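Local coordinates for mitochondrial dynamics protein MID49 (Mus musculus, PDB 4WOY) that recruits the fission GTPase Drp1 to the mitochondrial outer membrane and regulates its activity, and appears here as its cytosolic nucleotidyltransferase-like part, at residues V21-K25 and L57-L61; A32-Q36 and A50-G54; H68-P74 and T175-V181; H13-P17 and L61-T65; L149-L153 and L165-H169. The protein carries 1 engineered substitution. All blocks are in the same frame, centred on the assembly; numbering follows the deposited sequence.

Contact 3 is the buried centre of the set: two parallel strands joined by a regular run of backbone hydrogen bonds, with mostly apolar side chains on both faces, apart from an arginine on one. Contacts 1 and 2 share helix 18-42. Both are partly buried and largely apolar; contact 2 adds a side-chain-to-backbone hydrogen bond, contact 1 a CH-pi contact and a bridging water. Contact 2 also adjoins contact 3, since strands 52-54 and 69-74 are neighbours in the sheet. Contact 4 lies about 8 Å from contact 1, centre to centre, shares Leu61 with it, and relies on polar bonds to one carbonyl. Contact 5, at the surface, closes the base of a hairpin in the same sheet.

Contact 1 of 5, residues V21-K25 and L57-L61; sequences VTLAK and LYDGL
Lys25 leaves helix 18-42 with CG anti to its own carbonyl carbon (chi1 -72°) and then runs extended, which lays its methylenes across Leu57 and Tyr58 of the loop. The Tyr58 ring slides past this chain in the opposite direction. Lys25 CG sits over one ring face, 4.0 Å from the centroid of the Tyr58 ring and offset toward the rim, a CH-pi contact. Further out, Lys25 CE comes within 3.4 Å of Leu57 O. Leu57 has CG anti to its backbone N (chi1 164°), and its two methyls divide the helix surface between them: CD1 meets Val21 CG1 at 3.9 Å, while CD2 touches Ala24 CB and Lys25 CG. Val21 and Leu61 approach tip to tip, with Val21 CG1 3.7 Å from Leu61 CD1. A water in the plane of the Tyr58 ring lies 2.6 Å from Tyr58 OH and donates to Lys25 O at 3.1 Å. From the sheet side, Val69 touches both Leu57 and Tyr58. The loop is therefore seated on the helix mainly by hydrocarbon, with the Lys25 methylenes supplying much of the surface, and the water couples the tyrosine hydroxyl to the helix backbone.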
# COMPACT_ATOMS: atom_id res chain seq x y z
N VAL A 21 3.39 -13.84 12.89
CA VAL A 21 3.05 -13.81 11.46
C VAL A 21 1.91 -14.77 11.17
O VAL A 21 0.94 -14.42 10.50
CB VAL A 21 4.28 -14.15 10.54
CG1 VAL A 21 3.84 -14.37 9.08
CG2 VAL A 21 5.32 -13.05 10.63
N THR A 22 2.01 -15.98 11.72
CA THR A 22 0.98 -17.00 11.51
C THR A 22 -0.37 -16.59 12.08
O THR A 22 -1.43 -16.85 11.47
CB THR A 22 1.42 -18.33 12.14
OG1 THR A 22 2.68 -18.70 11.59
CG2 THR A 22 0.42 -19.43 11.82
N LEU A 23 -0.31 -15.95 13.25
CA LEU A 23 -1.50 -15.47 13.96
C LEU A 23 -2.19 -14.32 13.23
O LEU A 23 -3.43 -14.26 13.14
CB LEU A 23 -1.14 -15.01 15.39
CG LEU A 23 -2.29 -14.32 16.12
CD1 LEU A 23 -3.54 -15.30 16.22
CD2 LEU A 23 -1.84 -13.64 17.41
N ALA A 24 -1.38 -13.43 12.69
CA ALA A 24 -1.87 -12.25 12.02
C ALA A 24 -2.62 -12.64 10.74
O ALA A 24 -3.73 -12.14 10.48
CB ALA A 24 -0.73 -11.31 11.71
N LYS A 25 -2.02 -13.53 9.96
CA LYS A 25 -2.67 -14.03 8.77
C LYS A 25 -3.97 -14.74 9.14
O LYS A 25 -4.97 -14.65 8.43
CB LYS A 25 -1.76 -14.99 8.00
CG LYS A 25 -0.59 -14.33 7.30
CD LYS A 25 0.23 -15.36 6.55
CE LYS A 25 1.44 -14.69 6.01
NZ LYS A 25 2.27 -15.54 5.15
N LEU A 57 2.74 -8.33 4.91
CA LEU A 57 2.58 -9.47 5.83
C LEU A 57 2.55 -10.79 5.06
O LEU A 57 3.15 -11.78 5.47
CB LEU A 57 1.31 -9.33 6.66
CG LEU A 57 0.89 -10.65 7.32
CD1 LEU A 57 1.90 -11.05 8.41
CD2 LEU A 57 -0.53 -10.57 7.88
N TYR A 58 1.84 -10.78 3.93
CA TYR A 58 1.69 -11.97 3.09
C TYR A 58 2.80 -12.18 2.08
O TYR A 58 3.09 -13.31 1.71
CB TYR A 58 0.34 -11.92 2.33
CG TYR A 58 -0.85 -12.15 3.22
CD1 TYR A 58 -1.40 -11.11 3.96
CD2 TYR A 58 -1.41 -13.41 3.36
CE1 TYR A 58 -2.49 -11.31 4.80
CE2 TYR A 58 -2.50 -13.63 4.20
CZ TYR A 58 -3.03 -12.57 4.92
OH TYR A 58 -4.11 -12.78 5.75
N ASP A 59 3.41 -11.10 1.60
CA ASP A 59 4.34 -11.22 0.49
C ASP A 59 5.76 -11.40 0.98
O ASP A 59 6.48 -10.43 1.21
CB ASP A 59 4.25 -10.00 -0.40
CG ASP A 59 2.91 -9.89 -1.08
OD1 ASP A 59 2.37 -10.95 -1.47
OD2 ASP A 59 2.40 -8.76 -1.20
N GLY A 60 6.15 -12.65 1.12
CA GLY A 60 7.42 -12.98 1.71
C GLY A 60 7.37 -12.73 3.20
O GLY A 60 6.54 -11.96 3.70
N LEU A 61 8.27 -13.37 3.92
CA LEU A 61 8.41 -13.16 5.34
C LEU A 61 9.75 -12.44 5.56
O LEU A 61 10.54 -12.33 4.62
CB LEU A 61 8.28 -14.50 6.09
CG LEU A 61 6.95 -14.65 6.85
CD1 LEU A 61 5.77 -14.40 5.93
CD2 LEU A 61 6.86 -16.03 7.50
O HOH W 1 -5.15 -15.10 5.40

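Contact 2 of 5, residues A32-Q36 and A50-G54; sequences ALELQ and ALVPG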
# COMPACT_ATOMS: atom_id res chain seq x y z
N ALA A 32 -11.73 -11.36 6.94
CA ALA A 32 -12.13 -11.20 5.54
C ALA A 32 -13.37 -12.02 5.20
O ALA A 32 -14.29 -11.52 4.57
CB ALA A 32 -10.98 -11.57 4.61
N LEU A 33 -13.40 -13.27 5.65
CA LEU A 33 -14.51 -14.15 5.35
C LEU A 33 -15.81 -13.71 6.00
O LEU A 33 -16.87 -13.88 5.40
CB LEU A 33 -14.18 -15.58 5.77
CG LEU A 33 -13.01 -16.23 5.05
CD1 LEU A 33 -12.86 -17.65 5.51
CD2 LEU A 33 -13.25 -16.17 3.55
N GLU A 34 -15.73 -13.20 7.22
CA GLU A 34 -16.88 -12.61 7.93
C GLU A 34 -17.38 -11.34 7.24
O GLU A 34 -18.56 -11.17 6.98
CB GLU A 34 -16.53 -12.32 9.39
CG GLU A 34 -16.58 -13.53 10.30
CD GLU A 34 -17.93 -14.21 10.23
OE1 GLU A 34 -18.95 -13.53 10.43
OE2 GLU A 34 -17.98 -15.43 9.98
N LEU A 35 -16.45 -10.45 6.93
CA LEU A 35 -16.77 -9.23 6.22
C LEU A 35 -17.34 -9.52 4.83
O LEU A 35 -18.26 -8.84 4.37
CB LEU A 35 -15.52 -8.36 6.09
CG LEU A 35 -15.72 -6.97 5.50
CD1 LEU A 35 -16.87 -6.26 6.17
CD2 LEU A 35 -14.44 -6.18 5.65
N GLN A 36 -16.79 -10.54 4.17
CA GLN A 36 -17.30 -10.93 2.87
C GLN A 36 -18.73 -11.47 2.98
O GLN A 36 -19.59 -11.20 2.14
CB GLN A 36 -16.43 -11.99 2.22
CG GLN A 36 -16.84 -12.24 0.78
CD GLN A 36 -16.10 -13.40 0.20
OE1 GLN A 36 -14.88 -13.50 0.33
NE2 GLN A 36 -16.82 -14.29 -0.47
N ALA A 50 -14.39 -12.04 -4.22
CA ALA A 50 -13.98 -12.44 -2.88
C ALA A 50 -12.93 -11.49 -2.30
O ALA A 50 -12.02 -11.05 -3.00
CB ALA A 50 -13.45 -13.89 -2.90
N LEU A 51 -13.06 -11.19 -1.01
CA LEU A 51 -12.08 -10.35 -0.35
C LEU A 51 -10.74 -11.08 -0.29
O LEU A 51 -10.68 -12.23 0.09
CB LEU A 51 -12.55 -9.98 1.07
CG LEU A 51 -13.89 -9.27 1.29
CD1 LEU A 51 -13.93 -8.61 2.66
CD2 LEU A 51 -14.17 -8.25 0.20
N VAL A 52 -9.68 -10.39 -0.68
CA VAL A 52 -8.33 -10.95 -0.66
C VAL A 52 -7.43 -10.17 0.28
O VAL A 52 -7.17 -8.98 0.08
CB VAL A 52 -7.68 -10.94 -2.07
CG1 VAL A 52 -6.27 -11.48 -2.00
CG2 VAL A 52 -8.54 -11.71 -3.07
N PRO A 53 -6.96 -10.84 1.35
CA PRO A 53 -5.96 -10.23 2.23
C PRO A 53 -4.59 -10.29 1.58
O PRO A 53 -4.28 -11.24 0.86
CB PRO A 53 -6.04 -11.10 3.49
CG PRO A 53 -6.50 -12.43 3.00
CD PRO A 53 -7.46 -12.12 1.88
N GLY A 54 -3.80 -9.24 1.80
CA GLY A 54 -2.49 -9.14 1.18
C GLY A 54 -1.68 -8.03 1.82
O GLY A 54 -2.06 -7.48 2.86
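Leu51 and Gln36 supply the polar link between helix 18-42 and the chain entering strand 52-54. The glutamine, with CG anti to its backbone N (chi1 -171°) and extended beyond, reaches off the helix so that Gln36 OE1 accepts from Leu51 N at 3.2 Å. The bond is bent, 145° at the hydrogen, and the donor stands above the amide plane instead of on a lone pair. The same oxygen passes 3.5 Å from Ala50 CA. Leu51 CD1 rests as a methyl against a backbone carbonyl, 3.5 Å from Ala32 O. Apolar packing makes up the rest and centres on the Leu51 side chain. Its CD1 lies 3.7 Å from Leu35 CG, the two leucines crossing at about a right angle. Leu51 CG rests 3.8 Å from Gln36 CB, and Leu51 CB faces Ala32 CB at 4.2 Å. Pro53 only brushes the helix at Ala32. Leu71 of strand 69-74 touches Ala32, Leu35 and Leu51, joining this patch to the interior of the sheet. Apolar contact thus seats the edge strand beside the helix, while the glutamine occupies one backbone N-H just before the strand begins; its skewed geometry suggests a bond of modest strength.

Contact 3 of 5, residues H68-P74 and T175-V181; sequences HVRLLAP and TLAVLMV
Val69, Leu71 and Ala73 each use both N-H and C=O to bond segment 175-181 of strand 173-182, giving six parallel-sheet hydrogen bonds between strand segments inclined at 28° to each other, from Val69 N to Thr175 O, 2.9 Å and almost straight onto the carbonyl, to Val181 N to Ala73 O (3.0 Å), where the donor stands 45° out of the carbonyl plane. Side chains then alternate between two faces. On one, Val69, Leu71 and Ala73 lie with Leu176, Val178 and Met180. Val69 and Leu176 run side by side, CG1 of the valine 3.7 Å from CD2 of the leucine, and helix 18-42 covers this face through Ala28, Ile31, Ala32 and Leu35. On the other, Leu179 CD1 serves two neighbours: it meets Leu72 CD2 at 3.7 Å and Arg70 CB at 3.9 Å, and it also stands over one face of the Arg70 guanidinium, whose NH2 forms a salt bridge with Asp208. Leu191 and Leu193 of the adjoining strand 191-193 contribute here. At the starting end, Thr175 CG2 sits over a face of the His68 imidazole, 4.0 Å from the centroid of that ring, as a CH-pi contact. Strand 69-74 also bonds to strand 52-54, and strand 173-182 to strand 162-166, so both members of this pair are internal. A mixed sheet with such a parallel pair among its inner strands and a long helix against one face fits the nucleotidyltransferase fold of the MID49/MID51 family.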
# COMPACT_ATOMS: atom_id res chain seq x y z
N HIS A 68 0.28 -1.75 7.06
CA HIS A 68 -1.12 -2.16 6.96
C HIS A 68 -1.22 -3.51 6.28
O HIS A 68 -0.32 -3.92 5.53
CB HIS A 68 -1.94 -1.15 6.14
CG HIS A 68 -2.17 0.14 6.85
ND1 HIS A 68 -1.78 0.36 8.15
CD2 HIS A 68 -2.78 1.29 6.44
CE1 HIS A 68 -2.11 1.58 8.52
NE2 HIS A 68 -2.73 2.16 7.50
N VAL A 69 -2.30 -4.20 6.57
CA VAL A 69 -2.64 -5.42 5.88
C VAL A 69 -3.76 -5.07 4.89
O VAL A 69 -4.82 -4.55 5.28
CB VAL A 69 -3.07 -6.51 6.87
CG1 VAL A 69 -3.46 -7.80 6.13
CG2 VAL A 69 -1.97 -6.72 7.90
N ARG A 70 -3.49 -5.30 3.61
CA ARG A 70 -4.47 -4.96 2.58
C ARG A 70 -5.61 -5.97 2.55
O ARG A 70 -5.40 -7.19 2.58
CB ARG A 70 -3.80 -4.84 1.21
CG ARG A 70 -2.33 -4.46 1.32
CD ARG A 70 -1.83 -3.56 0.19
NE ARG A 70 -2.24 -4.01 -1.13
CZ ARG A 70 -2.19 -3.24 -2.21
NH1 ARG A 70 -1.73 -1.99 -2.12
NH2 ARG A 70 -2.59 -3.71 -3.37
N LEU A 71 -6.83 -5.45 2.55
CA LEU A 71 -8.01 -6.26 2.34
C LEU A 71 -8.64 -5.75 1.03
O LEU A 71 -9.29 -4.69 0.99
CB LEU A 71 -8.96 -6.15 3.52
CG LEU A 71 -10.00 -7.25 3.62
CD1 LEU A 71 -9.29 -8.59 3.57
CD2 LEU A 71 -10.80 -7.12 4.91
N LEU A 72 -8.40 -6.51 -0.04
CA LEU A 72 -8.82 -6.13 -1.38
C LEU A 72 -10.24 -6.61 -1.63
O LEU A 72 -10.53 -7.78 -1.43
CB LEU A 72 -7.91 -6.74 -2.44
CG LEU A 72 -6.42 -6.40 -2.41
CD1 LEU A 72 -5.78 -6.77 -3.74
CD2 LEU A 72 -6.21 -4.94 -2.07
N ALA A 73 -11.11 -5.68 -2.03
CA ALA A 73 -12.48 -5.99 -2.46
C ALA A 73 -12.64 -5.60 -3.94
O ALA A 73 -12.87 -4.43 -4.25
CB ALA A 73 -13.51 -5.27 -1.57
N PRO A 74 -12.44 -6.56 -4.85
CA PRO A 74 -12.47 -6.24 -6.29
C PRO A 74 -13.86 -6.03 -6.85
O PRO A 74 -14.75 -6.84 -6.65
CB PRO A 74 -11.80 -7.46 -6.94
CG PRO A 74 -11.99 -8.58 -5.95
CD PRO A 74 -11.99 -7.94 -4.59
N THR A 175 -3.60 -3.26 11.58
CA THR A 175 -4.58 -2.51 10.84
C THR A 175 -4.93 -3.15 9.50
O THR A 175 -4.04 -3.57 8.77
CB THR A 175 -4.09 -1.10 10.61
OG1 THR A 175 -3.78 -0.51 11.87
CG2 THR A 175 -5.16 -0.27 9.91
N LEU A 176 -6.22 -3.25 9.20
CA LEU A 176 -6.66 -3.70 7.90
C LEU A 176 -7.08 -2.48 7.08
O LEU A 176 -7.85 -1.63 7.55
CB LEU A 176 -7.82 -4.69 8.02
CG LEU A 176 -7.50 -6.12 8.46
CD1 LEU A 176 -8.76 -6.79 8.99
CD2 LEU A 176 -6.89 -6.95 7.34
N ALA A 177 -6.54 -2.37 5.87
CA ALA A 177 -7.01 -1.33 4.96
C ALA A 177 -7.99 -1.96 4.00
O ALA A 177 -7.61 -2.82 3.18
CB ALA A 177 -5.86 -0.66 4.22
N VAL A 178 -9.26 -1.59 4.10
CA VAL A 178 -10.27 -2.15 3.21
C VAL A 178 -10.20 -1.39 1.89
O VAL A 178 -10.49 -0.20 1.84
CB VAL A 178 -11.67 -2.05 3.78
CG1 VAL A 178 -12.64 -2.72 2.84
CG2 VAL A 178 -11.72 -2.68 5.16
N LEU A 179 -9.78 -2.09 0.84
CA LEU A 179 -9.53 -1.45 -0.45
C LEU A 179 -10.44 -1.96 -1.54
O LEU A 179 -10.29 -3.10 -2.00
CB LEU A 179 -8.08 -1.66 -0.87
CG LEU A 179 -7.02 -1.17 0.11
CD1 LEU A 179 -5.68 -1.80 -0.25
CD2 LEU A 179 -6.92 0.37 0.10
N MET A 180 -11.37 -1.11 -1.98
CA MET A 180 -12.17 -1.45 -3.18
C MET A 180 -11.32 -1.18 -4.42
O MET A 180 -10.79 -0.08 -4.58
CB MET A 180 -13.48 -0.65 -3.23
CG MET A 180 -14.56 -1.14 -2.24
SD MET A 180 -16.01 -0.07 -2.14
CE MET A 180 -15.30 1.48 -1.61
N VAL A 181 -11.16 -2.18 -5.27
CA VAL A 181 -10.18 -2.06 -6.34
C VAL A 181 -10.75 -2.45 -7.70
O VAL A 181 -11.70 -3.25 -7.78
CB VAL A 181 -8.93 -2.91 -6.02
CG1 VAL A 181 -8.32 -2.48 -4.67
CG2 VAL A 181 -9.25 -4.39 -5.99

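Contact 4 of 5, residues H13-P17 and L61-T65; sequences HVITP and LQAGT
Thr16 grips Gln62 O twice. Its backbone N donates over 3.2 Å to Gln62 O from within the carbonyl plane, at a bent 136°, and Thr16 OG1 donates to the same Gln62 O at 3.1 Å from above that plane. A chi1 of -56° places OG1 beside the threonine's own N, so that the hydroxyl reaches the acceptor already used by the N-H. OG1 also passes 3.5 Å from Gly64 CA. Gly64, at positive phi, has no side chain in the way, and Thr16 CG2 lies against it too, 3.9 Å from Gly64 CA. Beside this pair, the side chains of Ile15 and Gln62 pass each other at a slant, while Gln62 CB lies 3.6 Å from Thr16 O. The contact fastens the short connection between helices 2-14 and 18-42 to the loop that follows strand 52-54 in the nucleotidyltransferase-like sheet; Pro17, next in the chain, occupies the N-cap position of the second helix. The peptide bond between Leu61 and Gln62 is modelled cis, putting a sharp change of direction just ahead of the gripped carbonyl. Beyond the two segments, Thr16 touches Val21 on the first turn of helix 18-42. Helix 228-241 approaches as well: its Leu233 touches both Val14 and Ala63, and Leu234 adds to the packing on Val14.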
# COMPACT_ATOMS: atom_id res chain seq x y z
N HIS A 13 14.70 -5.34 15.34
CA HIS A 13 13.60 -4.41 15.03
C HIS A 13 12.93 -4.62 13.69
O HIS A 13 11.97 -3.94 13.35
CB HIS A 13 14.07 -2.96 15.17
CG HIS A 13 14.61 -2.65 16.53
ND1 HIS A 13 15.95 -2.44 16.77
CD2 HIS A 13 14.00 -2.59 17.73
CE1 HIS A 13 16.14 -2.23 18.06
NE2 HIS A 13 14.97 -2.32 18.67
N VAL A 14 13.47 -5.52 12.88
CA VAL A 14 12.81 -5.81 11.62
C VAL A 14 12.12 -7.18 11.60
O VAL A 14 10.93 -7.27 11.33
CB VAL A 14 13.81 -5.72 10.45
CG1 VAL A 14 13.12 -6.02 9.12
CG2 VAL A 14 14.43 -4.36 10.42
N ILE A 15 12.85 -8.23 11.94
CA ILE A 15 12.34 -9.60 11.80
C ILE A 15 11.21 -9.88 12.79
O ILE A 15 11.31 -9.56 13.96
CB ILE A 15 13.48 -10.63 11.95
CG1 ILE A 15 14.55 -10.35 10.89
CG2 ILE A 15 12.96 -12.04 11.77
CD1 ILE A 15 15.85 -11.12 11.07
N THR A 16 10.13 -10.47 12.29
CA THR A 16 8.93 -10.72 13.09
C THR A 16 8.84 -12.21 13.44
O THR A 16 8.97 -13.07 12.58
CB THR A 16 7.63 -10.30 12.32
OG1 THR A 16 7.71 -8.93 11.92
CG2 THR A 16 6.39 -10.51 13.17
N PRO A 17 8.60 -12.51 14.72
CA PRO A 17 8.47 -13.89 15.22
C PRO A 17 7.39 -14.67 14.46
O PRO A 17 6.31 -14.12 14.25
CB PRO A 17 8.08 -13.69 16.69
CG PRO A 17 8.71 -12.37 17.07
CD PRO A 17 8.59 -11.51 15.81
N LEU A 61 8.27 -13.37 3.92
CA LEU A 61 8.41 -13.16 5.34
C LEU A 61 9.75 -12.44 5.56
O LEU A 61 10.54 -12.33 4.62
CB LEU A 61 8.28 -14.50 6.09
CG LEU A 61 6.95 -14.65 6.85
CD1 LEU A 61 5.77 -14.40 5.93
CD2 LEU A 61 6.86 -16.03 7.50
N GLN A 62 10.00 -11.91 6.76
CA GLN A 62 9.07 -11.94 7.89
C GLN A 62 8.69 -10.50 8.24
O GLN A 62 9.06 -9.98 9.30
CB GLN A 62 9.70 -12.69 9.08
CG GLN A 62 10.59 -13.87 8.66
CD GLN A 62 11.16 -14.69 9.82
OE1 GLN A 62 10.84 -14.47 10.99
NE2 GLN A 62 11.99 -15.66 9.49
N ALA A 63 7.95 -9.88 7.33
CA ALA A 63 7.56 -8.48 7.44
C ALA A 63 6.65 -8.24 8.62
O ALA A 63 6.73 -7.19 9.26
CB ALA A 63 6.88 -8.02 6.18
N GLY A 64 5.77 -9.19 8.89
CA GLY A 64 4.82 -9.02 9.97
C GLY A 64 3.75 -7.98 9.68
O GLY A 64 3.23 -7.87 8.57
N THR A 65 3.41 -7.23 10.72
CA THR A 65 2.31 -6.28 10.66
C THR A 65 2.79 -4.85 10.83
O THR A 65 2.04 -4.00 11.31
CB THR A 65 1.24 -6.60 11.74
OG1 THR A 65 1.87 -6.75 13.02
CG2 THR A 65 0.52 -7.88 11.41

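Contact 5 of 5, residues L149-L153 and L165-H169; sequences LLGCL and LKVQH
Leu153 and Lys166 form an antiparallel hydrogen-bonded pair at the open end of the surface hairpin made by strands 153-156 and 162-166, just after helix 143-150. Lys166 N donates to Leu153 O at 2.8 Å, nearly in line with that carbonyl; the return bond, Leu153 N to Lys166 O, is modelled too short for its length to be trusted. Leu153 CB and Lys166 CB stand on the same face, 4.2 Å apart. Further along, the lysine chain bends at chi2 (69°), and its NZ forms a salt bridge with Glu173 of the adjacent strand 173-182. Helix 143-150 ends in a Schellman motif at Gly151, whose positive phi and two bonds back into the last turn release the chain toward the hairpin. Cys152 then holds SG between its backbone N and carbonyl carbon (chi1 62°), bringing the sulfur to 3.5 Å from Leu165 CD1. Gln168, extended beyond CG, lies alongside the Gly151 carbonyl, its CG 3.2 Å from Gly151 O. In the loop after the strand, the peptide bonds on both sides of Val167 are modelled cis, which is doubtful so close to the overly short bond. Helix 18-42 lies against this end of the hairpin: Leu27 touches both Leu165 and Gln168, Leu23 also meets Gln168, and Asp30 is reached by Leu150. Phe174 of strand 173-182 packs on Leu165 and shares a backbone hydrogen bond with it.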
# COMPACT_ATOMS: atom_id res chain seq x y z
N LEU A 149 -16.32 -13.90 18.32
CA LEU A 149 -16.12 -15.18 17.64
C LEU A 149 -14.64 -15.52 17.44
O LEU A 149 -14.24 -16.68 17.57
CB LEU A 149 -16.83 -15.16 16.28
CG LEU A 149 -16.63 -16.33 15.31
CD1 LEU A 149 -17.52 -17.50 15.73
CD2 LEU A 149 -16.87 -15.94 13.84
N LEU A 150 -13.83 -14.51 17.16
CA LEU A 150 -12.43 -14.71 16.83
C LEU A 150 -11.47 -14.41 17.98
O LEU A 150 -10.25 -14.42 17.79
CB LEU A 150 -12.05 -13.86 15.62
CG LEU A 150 -12.83 -14.10 14.32
CD1 LEU A 150 -12.44 -13.08 13.28
CD2 LEU A 150 -12.60 -15.52 13.79
N GLY A 151 -12.02 -14.14 19.16
CA GLY A 151 -11.20 -13.80 20.31
C GLY A 151 -10.30 -12.58 20.11
O GLY A 151 -9.09 -12.66 20.34
N CYS A 152 -10.87 -11.47 19.62
CA CYS A 152 -10.16 -10.20 19.50
C CYS A 152 -11.17 -9.05 19.46
O CYS A 152 -12.36 -9.29 19.47
CB CYS A 152 -9.28 -10.17 18.25
SG CYS A 152 -10.21 -10.32 16.70
N LEU A 153 -10.68 -7.81 19.42
CA LEU A 153 -11.54 -6.64 19.22
C LEU A 153 -11.26 -6.05 17.84
O LEU A 153 -10.11 -5.81 17.50
CB LEU A 153 -11.30 -5.55 20.26
CG LEU A 153 -12.53 -4.84 20.82
CD1 LEU A 153 -13.12 -5.66 21.98
CD2 LEU A 153 -12.26 -3.37 21.21
N LEU A 165 -7.34 -3.71 14.57
CA LEU A 165 -7.45 -4.99 15.23
C LEU A 165 -6.63 -5.13 16.53
O LEU A 165 -5.39 -5.12 16.51
CB LEU A 165 -7.06 -6.07 14.24
CG LEU A 165 -7.30 -7.38 14.96
CD1 LEU A 165 -8.75 -7.42 15.28
CD2 LEU A 165 -6.94 -8.61 14.19
N LYS A 166 -7.37 -5.26 17.63
CA LYS A 166 -6.89 -5.47 18.99
C LYS A 166 -7.41 -6.82 19.53
O LYS A 166 -8.60 -7.06 19.59
CB LYS A 166 -7.33 -4.31 19.90
CG LYS A 166 -6.57 -4.14 21.21
CD LYS A 166 -5.13 -3.70 21.09
CE LYS A 166 -4.56 -3.51 22.50
NZ LYS A 166 -3.08 -3.35 22.59
N VAL A 167 -6.50 -7.69 19.95
CA VAL A 167 -5.13 -7.30 20.00
C VAL A 167 -4.50 -8.15 18.88
O VAL A 167 -4.04 -7.55 17.92
CB VAL A 167 -4.50 -7.51 21.44
CG1 VAL A 167 -3.20 -6.74 21.62
CG2 VAL A 167 -5.49 -7.13 22.54
N GLN A 168 -4.47 -9.49 18.91
CA GLN A 168 -5.05 -10.40 19.91
C GLN A 168 -4.02 -10.49 20.99
O GLN A 168 -2.83 -10.55 20.68
CB GLN A 168 -5.33 -11.76 19.31
CG GLN A 168 -5.85 -12.79 20.28
CD GLN A 168 -6.02 -14.13 19.62
OE1 GLN A 168 -5.84 -14.26 18.41
NE2 GLN A 168 -6.38 -15.14 20.40
N HIS A 169 -4.47 -10.47 22.25
CA HIS A 169 -3.61 -10.22 23.42
C HIS A 169 -2.19 -10.67 23.19
O HIS A 169 -1.24 -9.97 23.51
CB HIS A 169 -4.14 -10.90 24.66
CG HIS A 169 -3.38 -10.53 25.89
ND1 HIS A 169 -2.16 -11.09 26.23
CD2 HIS A 169 -3.67 -9.66 26.89
CE1 HIS A 169 -1.73 -10.57 27.36
NE2 HIS A 169 -2.62 -9.70 27.78